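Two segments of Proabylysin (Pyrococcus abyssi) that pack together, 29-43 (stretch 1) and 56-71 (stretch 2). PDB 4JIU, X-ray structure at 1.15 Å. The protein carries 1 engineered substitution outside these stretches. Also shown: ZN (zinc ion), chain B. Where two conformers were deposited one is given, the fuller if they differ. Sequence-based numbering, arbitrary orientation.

Stretch 1, residues 29-43: SIARVSFKYGTITLD
Stretch 2 56-71: YILIHELAHLKAETSY

Stretch 1 folds into a β-hairpin; stretch 2 is the last part of a helix, 56-67, which begins earlier in the chain, followed by the loop 68-71. The helix packs along one face of the hairpin. The strands, 31-34 and 39-42, are antiparallel, joined by backbone hydrogen bonds from Arg32 N to Thr41 O (3.0 Å), Thr41 N to Arg32 O (2.9 Å) and Ser34 N to Thr39 O (2.9 Å). At the turn, Phe35 (phi/psi -65/-40) and Lys36 (-63/-46) are helical, and Gly38 adopts 70/55, where positive phi favours glycine. Tyr37 N donates to Ser34 OG (3.0 Å), bracing the turn. Helix 56-67 runs nearly along the first strand (27°, axes 8.2 Å apart) and against the second (148°, 9.2 Å). CA atoms pair as Ala31-Ile57 (7.4 Å), Val33-Glu61 (6.3 Å) and Phe35-Leu65 (5.9 Å), so two residues of stretch 1 keep pace with four of the helix.

Apolar contacts dominate the 671 Å² buried. Strand alternation turns Ala31, Val33 and Ile40 toward the helix and Arg32, Ser34, Thr39 and Thr41 away. Ala31 CB lies 3.7 Å from Ile57 CG2; its short side chain meets the longer one of Ile57. Leu42 (chi1 m, chi2 t) brings CD2 to 3.8 Å from the same Ile57 CG2. Ile40 (m, t) extends CD1 to 3.8 Å from Leu62 CD2. Leu65 (m, t) touches both strands from the helix side: its CD2 lies 3.8 Å from Val33 CB, its CD1 4.3 Å from Ile40 CG1. Phe35 (chi1 m, chi2 87°) covers the helix end. Its CD2 is 4.1 Å from Leu65 CD2, and its ring edge meets the backbone, CE2 lying 3.3 Å from His64 O.

No direct hydrogen bond joins the stretches. Glu61 (m, m, chi3 -22°) points its carboxylate at the first strand, with OE1 3.3 Å from Val33 CG1 (Val33 chi1 m). A water bridges the two stretches: it accepts from Val33 N (3.1 Å) and donates to Glu61 OE1 (2.9 Å), linking a backbone amide to a buried acid.

The helix supplies two zinc ligands. His60 (chi1 t, chi2 111°) and His64 (m, chi2 -61°), one turn apart, each bind the ion through NE2 at 2.0 Å, with two further ligand atoms elsewhere in the structure. In each ring the other nitrogen also donates a hydrogen bond: His60 ND1 to Tyr56 OH (3.0 Å), and His64 ND1 to Thr69 O (2.7 Å). Thr69 lies just past the helix, where the chain has left helical geometry: Glu68 takes positive phi (60/47) and Thr69 is extended (-153/140).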

ATOM      1  N   SER A  29      12.188  -1.448   4.950  1.00 21.96           N
ATOM      2  CA  SER A  29      10.761  -1.600   4.852  1.00 18.89           C
ATOM      3  C   SER A  29      10.410  -2.661   3.820  1.00 16.34           C
ATOM      4  O   SER A  29      11.296  -3.235   3.178  1.00 19.94           O
ATOM      5  CB  SER A  29      10.117  -0.246   4.456  1.00 18.83           C
ATOM      6  OG  SER A  29      10.229   0.036   3.096  1.00 18.63           O
ATOM      7  N   ILE A  30       9.114  -2.842   3.648  1.00 14.14           N
ATOM      8  CA  ILE A  30       8.669  -3.689   2.557  1.00 13.22           C
ATOM      9  C   ILE A  30       7.966  -2.928   1.440  1.00 10.87           C
ATOM     10  O   ILE A  30       7.656  -3.538   0.435  1.00 12.33           O
ATOM     11  CB  ILE A  30       7.703  -4.775   3.070  1.00 15.96           C
ATOM     12  CG1 ILE A  30       6.417  -4.111   3.631  1.00 19.40           C
ATOM     13  CG2 ILE A  30       8.471  -5.652   4.028  1.00 27.43           C
ATOM     14  CD1 ILE A  30       5.540  -5.154   4.283  1.00 25.10           C
ATOM     15  N   ALA A  31       7.711  -1.635   1.625  1.00 10.96           N
ATOM     16  CA  ALA A  31       7.073  -0.843   0.575  1.00  9.87           C
ATOM     17  C   ALA A  31       7.244   0.614   0.869  1.00  9.87           C
ATOM     18  O   ALA A  31       7.214   1.033   2.018  1.00 11.25           O
ATOM     19  CB  ALA A  31       5.602  -1.191   0.504  1.00 12.20           C
ATOM     20  N   ARG A  32       7.355   1.387  -0.221  1.00 10.93           N
ATOM     21  CA  ARG A  32       7.417   2.846  -0.085  1.00 10.52           C
ATOM     22  C   ARG A  32       6.969   3.491  -1.406  1.00 10.01           C
ATOM     23  O   ARG A  32       6.789   2.770  -2.371  1.00 13.79           O
ATOM     24  CB  ARG A  32       8.807   3.301   0.277  1.00 11.77           C
ATOM     25  CG  ARG A  32       9.784   3.036  -0.857  1.00 13.98           C
ATOM     26  CD  ARG A  32      11.160   3.533  -0.564  1.00 19.76           C
ATOM     27  NE  ARG A  32      12.146   3.193  -1.570  1.00 21.70           N
ATOM     28  CZ  ARG A  32      13.388   2.814  -1.348  1.00 24.39           C
ATOM     29  NH1 ARG A  32      13.923   2.699  -0.130  1.00 22.28           N
ATOM     30  NH2 ARG A  32      14.243   2.521  -2.332  1.00 28.94           N
ATOM     31  N   VAL A  33       6.739   4.781  -1.406  1.00  9.90           N
ATOM     32  CA  VAL A  33       6.360   5.514  -2.600  1.00  9.49           C
ATOM     33  C   VAL A  33       7.400   6.562  -2.957  1.00  9.69           C
ATOM     34  O   VAL A  33       8.206   7.022  -2.164  1.00 10.73           O
ATOM     35  CB  VAL A  33       4.997   6.220  -2.467  1.00 10.56           C
ATOM     36  CG1 VAL A  33       3.919   5.170  -2.163  1.00 13.45           C
ATOM     37  CG2 VAL A  33       4.995   7.348  -1.483  1.00 11.55           C
ATOM     38  N   SER A  34       7.269   7.005  -4.218  1.00 10.86           N
ATOM     39  CA  SER A  34       7.815   8.276  -4.675  1.00 10.08           C
ATOM     40  C   SER A  34       6.630   9.186  -5.080  1.00  9.74           C
ATOM     41  O   SER A  34       5.900   8.858  -6.034  1.00 10.50           O
ATOM     42  CB  SER A  34       8.722   8.157  -5.889  1.00 10.96           C
ATOM     43  OG  SER A  34       9.072   9.420  -6.400  1.00 11.69           O
ATOM     44  N   PHE A  35       6.454  10.252  -4.313  1.00 10.39           N
ATOM     45  CA  PHE A  35       5.483  11.278  -4.669  1.00 10.53           C
ATOM     46  C   PHE A  35       5.870  11.978  -5.957  1.00 11.13           C
ATOM     47  O   PHE A  35       5.036  12.323  -6.813  1.00 12.63           O
ATOM     48  CB  PHE A  35       5.345  12.314  -3.544  1.00 11.33           C
ATOM     49  CG  PHE A  35       4.948  11.760  -2.196  1.00 10.42           C
ATOM     50  CD1 PHE A  35       5.922  11.309  -1.331  1.00 11.13           C
ATOM     51  CD2 PHE A  35       3.635  11.672  -1.807  1.00 11.69           C
ATOM     52  CE1 PHE A  35       5.579  10.799  -0.090  1.00 11.79           C
ATOM     53  CE2 PHE A  35       3.272  11.178  -0.560  1.00 12.72           C
ATOM     54  CZ  PHE A  35       4.246  10.736   0.237  1.00 12.70           C
ATOM     55  N   LYS A  36       7.172  12.233  -6.101  1.00 10.88           N
ATOM     56  CA  LYS A  36       7.695  12.974  -7.249  1.00 12.55           C
ATOM     57  C   LYS A  36       7.440  12.254  -8.547  1.00 12.52           C
ATOM     58  O   LYS A  36       6.994  12.830  -9.534  1.00 15.86           O
ATOM     59  CB  LYS A  36       9.191  13.215  -7.012  1.00 15.47           C
ATOM     60  CG  LYS A  36       9.904  13.988  -8.100  1.00 19.08           C
ATOM     61  CD  LYS A  36      11.303  14.411  -7.664  1.00 22.91           C
ATOM     62  CE  LYS A  36      11.940  15.455  -8.544  1.00 32.97           C
ATOM     63  NZ  LYS A  36      13.361  15.696  -8.114  1.00 37.39           N
ATOM     64  N   TYR A  37       7.718  10.950  -8.556  1.00 12.08           N
ATOM     65  CA  TYR A  37       7.676  10.152  -9.773  1.00 12.31           C
ATOM     66  C   TYR A  37       6.438   9.279  -9.902  1.00 12.34           C
ATOM     67  O   TYR A  37       6.187   8.692 -10.955  1.00 14.75           O
ATOM     68  CB  TYR A  37       8.935   9.289  -9.911  1.00 12.44           C
ATOM     69  CG  TYR A  37      10.164  10.159 -10.010  1.00 13.68           C
ATOM     70  CD1 TYR A  37      11.187  10.069  -9.051  1.00 14.50           C
ATOM     71  CD2 TYR A  37      10.343  11.044 -11.061  1.00 15.83           C
ATOM     72  CE1 TYR A  37      12.305  10.876  -9.165  1.00 19.15           C
ATOM     73  CE2 TYR A  37      11.450  11.840 -11.183  1.00 21.54           C
ATOM     74  CZ  TYR A  37      12.427  11.736 -10.224  1.00 19.45           C
ATOM     75  OH  TYR A  37      13.542  12.513 -10.311  1.00 25.67           O
ATOM     76  N   GLY A  38       5.629   9.170  -8.835  1.00 11.61           N
ATOM     77  CA  GLY A  38       4.422   8.389  -8.949  1.00 11.56           C
ATOM     78  C   GLY A  38       4.723   6.896  -9.053  1.00 10.76           C
ATOM     79  O   GLY A  38       4.277   6.222  -9.988  1.00 12.79           O
ATOM     80  N   THR A  39       5.462   6.386  -8.071  1.00 10.64           N
ATOM     81  CA  THR A  39       5.825   4.978  -8.051  1.00 10.26           C
ATOM     82  C   THR A  39       5.535   4.397  -6.663  1.00  9.29           C
ATOM     83  O   THR A  39       5.537   5.097  -5.654  1.00 10.50           O
ATOM     84  CB  THR A  39       7.299   4.725  -8.392  1.00 10.93           C
ATOM     85  OG1 THR A  39       8.138   5.348  -7.379  1.00 12.09           O
ATOM     86  CG2 THR A  39       7.651   5.281  -9.771  1.00 12.84           C
ATOM     87  N   ILE A  40       5.320   3.104  -6.686  1.00  9.20           N
ATOM     88  CA  ILE A  40       5.254   2.274  -5.480  1.00  9.15           C
ATOM     89  C   ILE A  40       6.337   1.210  -5.627  1.00  9.95           C
ATOM     90  O   ILE A  40       6.315   0.491  -6.628  1.00 11.79           O
ATOM     91  CB  ILE A  40       3.888   1.632  -5.277  1.00 10.00           C
ATOM     92  CG1 ILE A  40       2.752   2.651  -5.173  1.00 10.36           C
ATOM     93  CG2 ILE A  40       3.983   0.669  -4.090  1.00 11.35           C
ATOM     94  CD1 ILE A  40       1.360   2.089  -5.226  1.00 11.93           C
ATOM     95  N   THR A  41       7.265   1.140  -4.696  1.00 10.28           N
ATOM     96  CA  THR A  41       8.289   0.098  -4.700  1.00 10.87           C
ATOM     97  C   THR A  41       7.984  -0.890  -3.610  1.00 11.26           C
ATOM     98  O   THR A  41       7.729  -0.519  -2.460  1.00 12.20           O
ATOM     99  CB  THR A  41       9.658   0.757  -4.503  1.00 12.42           C
ATOM    100  OG1 THR A  41       9.912   1.693  -5.562  1.00 13.85           O
ATOM    101  CG2 THR A  41      10.749  -0.301  -4.553  1.00 15.16           C
ATOM    102  N   LEU A  42       7.994  -2.185  -3.976  1.00 11.94           N
ATOM    103  CA  LEU A  42       7.657  -3.269  -3.108  1.00 11.38           C
ATOM    104  C   LEU A  42       8.866  -4.193  -2.999  1.00 11.50           C
ATOM    105  O   LEU A  42       9.466  -4.539  -4.027  1.00 12.31           O
ATOM    106  CB  LEU A  42       6.525  -4.133  -3.676  1.00 13.01           C
ATOM    107  CG  LEU A  42       5.229  -3.368  -4.053  1.00 12.30           C
ATOM    108  CD1 LEU A  42       4.315  -4.337  -4.775  1.00 15.24           C
ATOM    109  CD2 LEU A  42       4.625  -2.726  -2.829  1.00 12.76           C
ATOM    110  N   ASP A  43       9.136  -4.656  -1.819  1.00 11.78           N
ATOM    111  CA  ASP A  43      10.121  -5.732  -1.614  1.00 12.35           C
ATOM    112  C   ASP A  43       9.570  -7.024  -2.190  1.00 12.47           C
ATOM    113  O   ASP A  43       8.366  -7.240  -2.120  1.00 13.61           O
ATOM    114  CB  ASP A  43      10.404  -5.890  -0.138  1.00 13.80           C
ATOM    115  CG  ASP A  43      11.502  -6.879   0.129  1.00 15.52           C
ATOM    116  OD1 ASP A  43      11.183  -8.082   0.258  1.00 17.45           O
ATOM    117  OD2 ASP A  43      12.681  -6.469   0.183  1.00 15.92           O
ATOM    118  N   TYR A  56      -3.823  -4.551   0.834  1.00  9.30           N
ATOM    119  CA  TYR A  56      -3.616  -3.535   1.866  1.00  9.05           C
ATOM    120  C   TYR A  56      -2.414  -2.677   1.560  1.00  8.84           C
ATOM    121  O   TYR A  56      -2.413  -1.477   1.692  1.00  9.39           O
ATOM    122  CB  TYR A  56      -3.557  -4.173   3.286  1.00  9.75           C
ATOM    123  CG  TYR A  56      -3.260  -3.073   4.267  1.00  9.89           C
ATOM    124  CD1 TYR A  56      -4.287  -2.192   4.633  1.00 11.20           C
ATOM    125  CD2 TYR A  56      -2.018  -2.781   4.762  1.00 10.83           C
ATOM    126  CE1 TYR A  56      -4.059  -1.170   5.480  1.00 11.44           C
ATOM    127  CE2 TYR A  56      -1.764  -1.714   5.559  1.00 11.38           C
ATOM    128  CZ  TYR A  56      -2.797  -0.882   5.932  1.00 10.70           C
ATOM    129  OH  TYR A  56      -2.602   0.191   6.758  1.00 13.37           O
ATOM    130  N   ILE A  57      -1.272  -3.338   1.267  1.00  9.24           N
ATOM    131  CA  ILE A  57      -0.064  -2.583   0.991  1.00  9.30           C
ATOM    132  C   ILE A  57      -0.275  -1.597  -0.157  1.00  9.14           C
ATOM    133  O   ILE A  57       0.143  -0.448  -0.066  1.00  9.77           O
ATOM    134  CB  ILE A  57       1.131  -3.536   0.743  1.00  9.91           C
ATOM    135  CG1 ILE A  57       1.454  -4.315   2.027  1.00 11.99           C
ATOM    136  CG2 ILE A  57       2.317  -2.761   0.207  1.00 11.88           C
ATOM    137  CD1 ILE A  57       2.368  -5.454   1.834  1.00 14.64           C
ATOM    138  N   LEU A  58      -0.871  -2.060  -1.247  1.00  9.35           N
ATOM    139  CA  LEU A  58      -1.129  -1.183  -2.373  1.00  9.23           C
ATOM    140  C   LEU A  58      -2.024  -0.032  -1.990  1.00  8.96           C
ATOM    141  O   LEU A  58      -1.788   1.117  -2.396  1.00 10.07           O
ATOM    142  CB  LEU A  58      -1.695  -1.983  -3.541  1.00 10.93           C
ATOM    143  CG  LEU A  58      -0.702  -2.938  -4.201  1.00 11.85           C
ATOM    144  CD1 LEU A  58      -1.411  -3.748  -5.280  1.00 16.53           C
ATOM    145  CD2 LEU A  58       0.490  -2.254  -4.806  1.00 13.65           C
ATOM    146  N   ILE A  59      -3.116  -0.295  -1.262  1.00  9.13           N
ATOM    147  CA  ILE A  59      -4.028   0.744  -0.822  1.00  8.89           C
ATOM    148  C   ILE A  59      -3.310   1.717   0.103  1.00  8.51           C
ATOM    149  O   ILE A  59      -3.521   2.945  -0.055  1.00  9.51           O
ATOM    150  CB  ILE A  59      -5.274   0.131  -0.184  1.00  9.36           C
ATOM    151  CG1 ILE A  59      -6.219  -0.517  -1.206  1.00 10.34           C
ATOM    152  CG2 ILE A  59      -6.009   1.149   0.690  1.00 10.08           C
ATOM    153  CD1 ILE A  59      -6.961   0.465  -2.084  1.00 11.26           C
ATOM    154  N   HIS A  60      -2.526   1.225   1.038  1.00  9.10           N
ATOM    155  CA  HIS A  60      -1.788   2.075   1.956  1.00  8.81           C
ATOM    156  C   HIS A  60      -0.879   3.000   1.191  1.00  8.43           C
ATOM    157  O   HIS A  60      -0.808   4.220   1.446  1.00  9.21           O
ATOM    158  CB  HIS A  60      -1.052   1.178   2.955  1.00  9.40           C
ATOM    159  CG  HIS A  60      -0.268   1.955   3.974  1.00  9.02           C
ATOM    160  ND1 HIS A  60      -0.637   1.993   5.299  1.00 10.23           N
ATOM    161  CD2 HIS A  60       0.860   2.701   3.955  1.00  9.43           C
ATOM    162  CE1 HIS A  60       0.211   2.729   6.007  1.00 10.76           C
ATOM    163  NE2 HIS A  60       1.140   3.208   5.175  1.00 10.77           N
ATOM    164  N   GLU A  61      -0.106   2.425   0.269  1.00  8.71           N
ATOM    165  CA  GLU A  61       0.841   3.259  -0.473  1.00  8.84           C
ATOM    166  C   GLU A  61       0.151   4.246  -1.433  1.00  8.78           C
ATOM    167  O   GLU A  61       0.524   5.396  -1.519  1.00  9.27           O
ATOM    168  CB  GLU A  61       1.875   2.404  -1.167  1.00  9.29           C
ATOM    169  CG  GLU A  61       2.714   1.566  -0.217  1.00  9.98           C
ATOM    170  CD  GLU A  61       3.444   2.357   0.838  1.00 11.63           C
ATOM    171  OE1 GLU A  61       3.722   3.554   0.739  1.00 14.37           O
ATOM    172  OE2 GLU A  61       3.773   1.700   1.871  1.00 13.49           O
ATOM    173  N   LEU A  62      -0.922   3.799  -2.093  1.00  8.74           N
ATOM    174  CA  LEU A  62      -1.698   4.671  -2.936  0.59  9.55           C
ATOM    175  C   LEU A  62      -2.325   5.793  -2.098  1.00  9.52           C
ATOM    176  O   LEU A  62      -2.419   6.926  -2.587  1.00 10.77           O
ATOM    177  CB  LEU A  62      -2.828   3.970  -3.698  0.59  9.83           C
ATOM    178  CG  LEU A  62      -2.381   3.126  -4.876  0.59 10.37           C
ATOM    179  CD1 LEU A  62      -3.526   2.275  -5.371  0.59 16.30           C
ATOM    180  CD2 LEU A  62      -1.836   3.978  -6.018  0.59 11.90           C
ATOM    181  N   ALA A  63      -2.747   5.511  -0.871  1.00  9.55           N
ATOM    182  CA  ALA A  63      -3.300   6.514   0.000  1.00  9.42           C
ATOM    183  C   ALA A  63      -2.292   7.595   0.326  1.00  9.34           C
ATOM    184  O   ALA A  63      -2.635   8.782   0.404  1.00 10.27           O
ATOM    185  CB  ALA A  63      -3.871   5.879   1.273  1.00 10.21           C
ATOM    186  N   HIS A  64      -1.024   7.234   0.480  1.00  8.81           N
ATOM    187  CA  HIS A  64       0.030   8.247   0.676  1.00  8.88           C
ATOM    188  C   HIS A  64       0.051   9.184  -0.510  1.00  9.56           C
ATOM    189  O   HIS A  64       0.086  10.403  -0.395  1.00 10.79           O
ATOM    190  CB  HIS A  64       1.398   7.602   0.860  1.00  9.73           C
ATOM    191  CG  HIS A  64       1.677   7.153   2.245  1.00  9.32           C
ATOM    192  ND1 HIS A  64       1.713   8.050   3.306  1.00  9.93           N
ATOM    193  CD2 HIS A  64       1.982   5.939   2.755  1.00  9.38           C
ATOM    194  CE1 HIS A  64       1.997   7.348   4.403  1.00  9.82           C
ATOM    195  NE2 HIS A  64       2.164   6.050   4.123  1.00  9.85           N
ATOM    196  N   LEU A  65       0.073   8.618  -1.703  1.00  9.71           N
ATOM    197  CA  LEU A  65       0.164   9.380  -2.929  1.00 10.58           C
ATOM    198  C   LEU A  65      -1.069  10.261  -3.090  1.00 11.05           C
ATOM    199  O   LEU A  65      -0.942  11.459  -3.429  1.00 13.79           O
ATOM    200  CB  LEU A  65       0.311   8.459  -4.134  1.00 11.05           C
ATOM    201  CG  LEU A  65       1.646   7.759  -4.262  1.00 11.86           C
ATOM    202  CD1 LEU A  65       1.579   6.760  -5.443  1.00 14.49           C
ATOM    203  CD2 LEU A  65       2.801   8.695  -4.428  1.00 12.99           C
ATOM    204  N   LYS A  66      -2.252   9.720  -2.897  1.00 11.30           N
ATOM    205  CA  LYS A  66      -3.478  10.484  -3.102  1.00 11.54           C
ATOM    206  C   LYS A  66      -3.658  11.589  -2.082  1.00 11.51           C
ATOM    207  O   LYS A  66      -4.065  12.682  -2.415  1.00 13.20           O
ATOM    208  CB  LYS A  66      -4.645   9.545  -3.079  1.00 12.47           C
ATOM    209  CG  LYS A  66      -5.937  10.274  -3.505  0.65 11.19           C
ATOM    210  CD  LYS A  66      -7.051   9.216  -3.538  0.65 15.81           C
ATOM    211  CE  LYS A  66      -8.281   9.753  -4.235  0.65 17.84           C
ATOM    212  NZ  LYS A  66      -8.909  10.763  -3.325  0.65 20.59           N
ATOM    213  N   ALA A  67      -3.456  11.265  -0.807  1.00 11.27           N
ATOM    214  CA  ALA A  67      -3.558  12.243   0.263  1.00 12.12           C
ATOM    215  C   ALA A  67      -2.390  13.196   0.297  1.00 12.28           C
ATOM    216  O   ALA A  67      -2.442  14.198   1.034  1.00 14.84           O
ATOM    217  CB  ALA A  67      -3.763  11.528   1.603  1.00 13.37           C
ATOM    218  N   GLU A  68      -1.325  12.940  -0.438  1.00 12.14           N
ATOM    219  CA  GLU A  68      -0.170  13.799  -0.612  1.00 13.35           C
ATOM    220  C   GLU A  68       0.504  14.068   0.718  1.00 11.64           C
ATOM    221  O   GLU A  68       0.851  15.169   1.099  1.00 14.38           O
ATOM    222  CB  GLU A  68      -0.523  15.092  -1.364  1.00 15.38           C
ATOM    223  CG  GLU A  68      -1.014  14.799  -2.801  1.00 18.05           C
ATOM    224  CD  GLU A  68      -1.240  16.049  -3.593  1.00 25.20           C
ATOM    225  OE1 GLU A  68      -1.879  16.944  -3.016  1.00 35.21           O
ATOM    226  OE2 GLU A  68      -0.861  16.166  -4.769  1.00 35.25           O
ATOM    227  N   THR A  69       0.688  12.972   1.463  1.00 11.33           N
ATOM    228  CA  THR A  69       1.305  13.057   2.778  1.00 12.80           C
ATOM    229  C   THR A  69       2.015  11.783   3.190  1.00 11.48           C
ATOM    230  O   THR A  69       1.478  10.716   2.887  1.00 12.00           O
ATOM    231  CB  THR A  69       0.252  13.429   3.845  1.00 14.80           C
ATOM    232  OG1 THR A  69       0.955  13.570   5.094  1.00 17.05           O
ATOM    233  CG2 THR A  69      -0.849  12.411   4.003  1.00 16.84           C
ATOM    234  N   SER A  70       3.161  11.939   3.822  1.00 10.53           N
ATOM    235  CA  SER A  70       3.822  10.840   4.478  1.00 10.09           C
ATOM    236  C   SER A  70       3.324  10.560   5.899  1.00 10.05           C
ATOM    237  O   SER A  70       3.536   9.483   6.449  1.00 10.94           O
ATOM    238  CB  SER A  70       5.329  11.087   4.542  1.00 10.38           C
ATOM    239  OG  SER A  70       5.902  11.068   3.266  1.00 13.30           O
ATOM    240  N   TYR A  71       2.672  11.553   6.477  1.00 11.65           N
ATOM    241  CA  TYR A  71       2.091  11.395   7.787  1.00 11.62           C
ATOM    242  C   TYR A  71       0.748  10.669   7.678  1.00 11.06           C
ATOM    243  O   TYR A  71      -0.036  10.990   6.786  1.00 11.93           O
ATOM    244  CB  TYR A  71       1.934  12.784   8.470  1.00 12.76           C
ATOM    245  CG  TYR A  71       1.168  12.693   9.756  1.00 13.03           C
ATOM    246  CD1 TYR A  71      -0.047  13.348   9.911  1.00 16.55           C
ATOM    247  CD2 TYR A  71       1.626  11.938  10.844  1.00 13.69           C
ATOM    248  CE1 TYR A  71      -0.757  13.273  11.072  1.00 18.51           C
ATOM    249  CE2 TYR A  71       0.868  11.858  12.008  1.00 16.95           C
ATOM    250  CZ  TYR A  71      -0.327  12.517  12.104  1.00 21.85           C
ATOM    251  OH  TYR A  71      -1.075  12.468  13.275  1.00 27.49           O
TER
HETATM  252 ZN    ZN B 201       2.431   4.667   5.537  0.96 10.19          ZN
HETATM  253  O   HOH W   1       5.714   5.553   1.391  1.00 14.25           O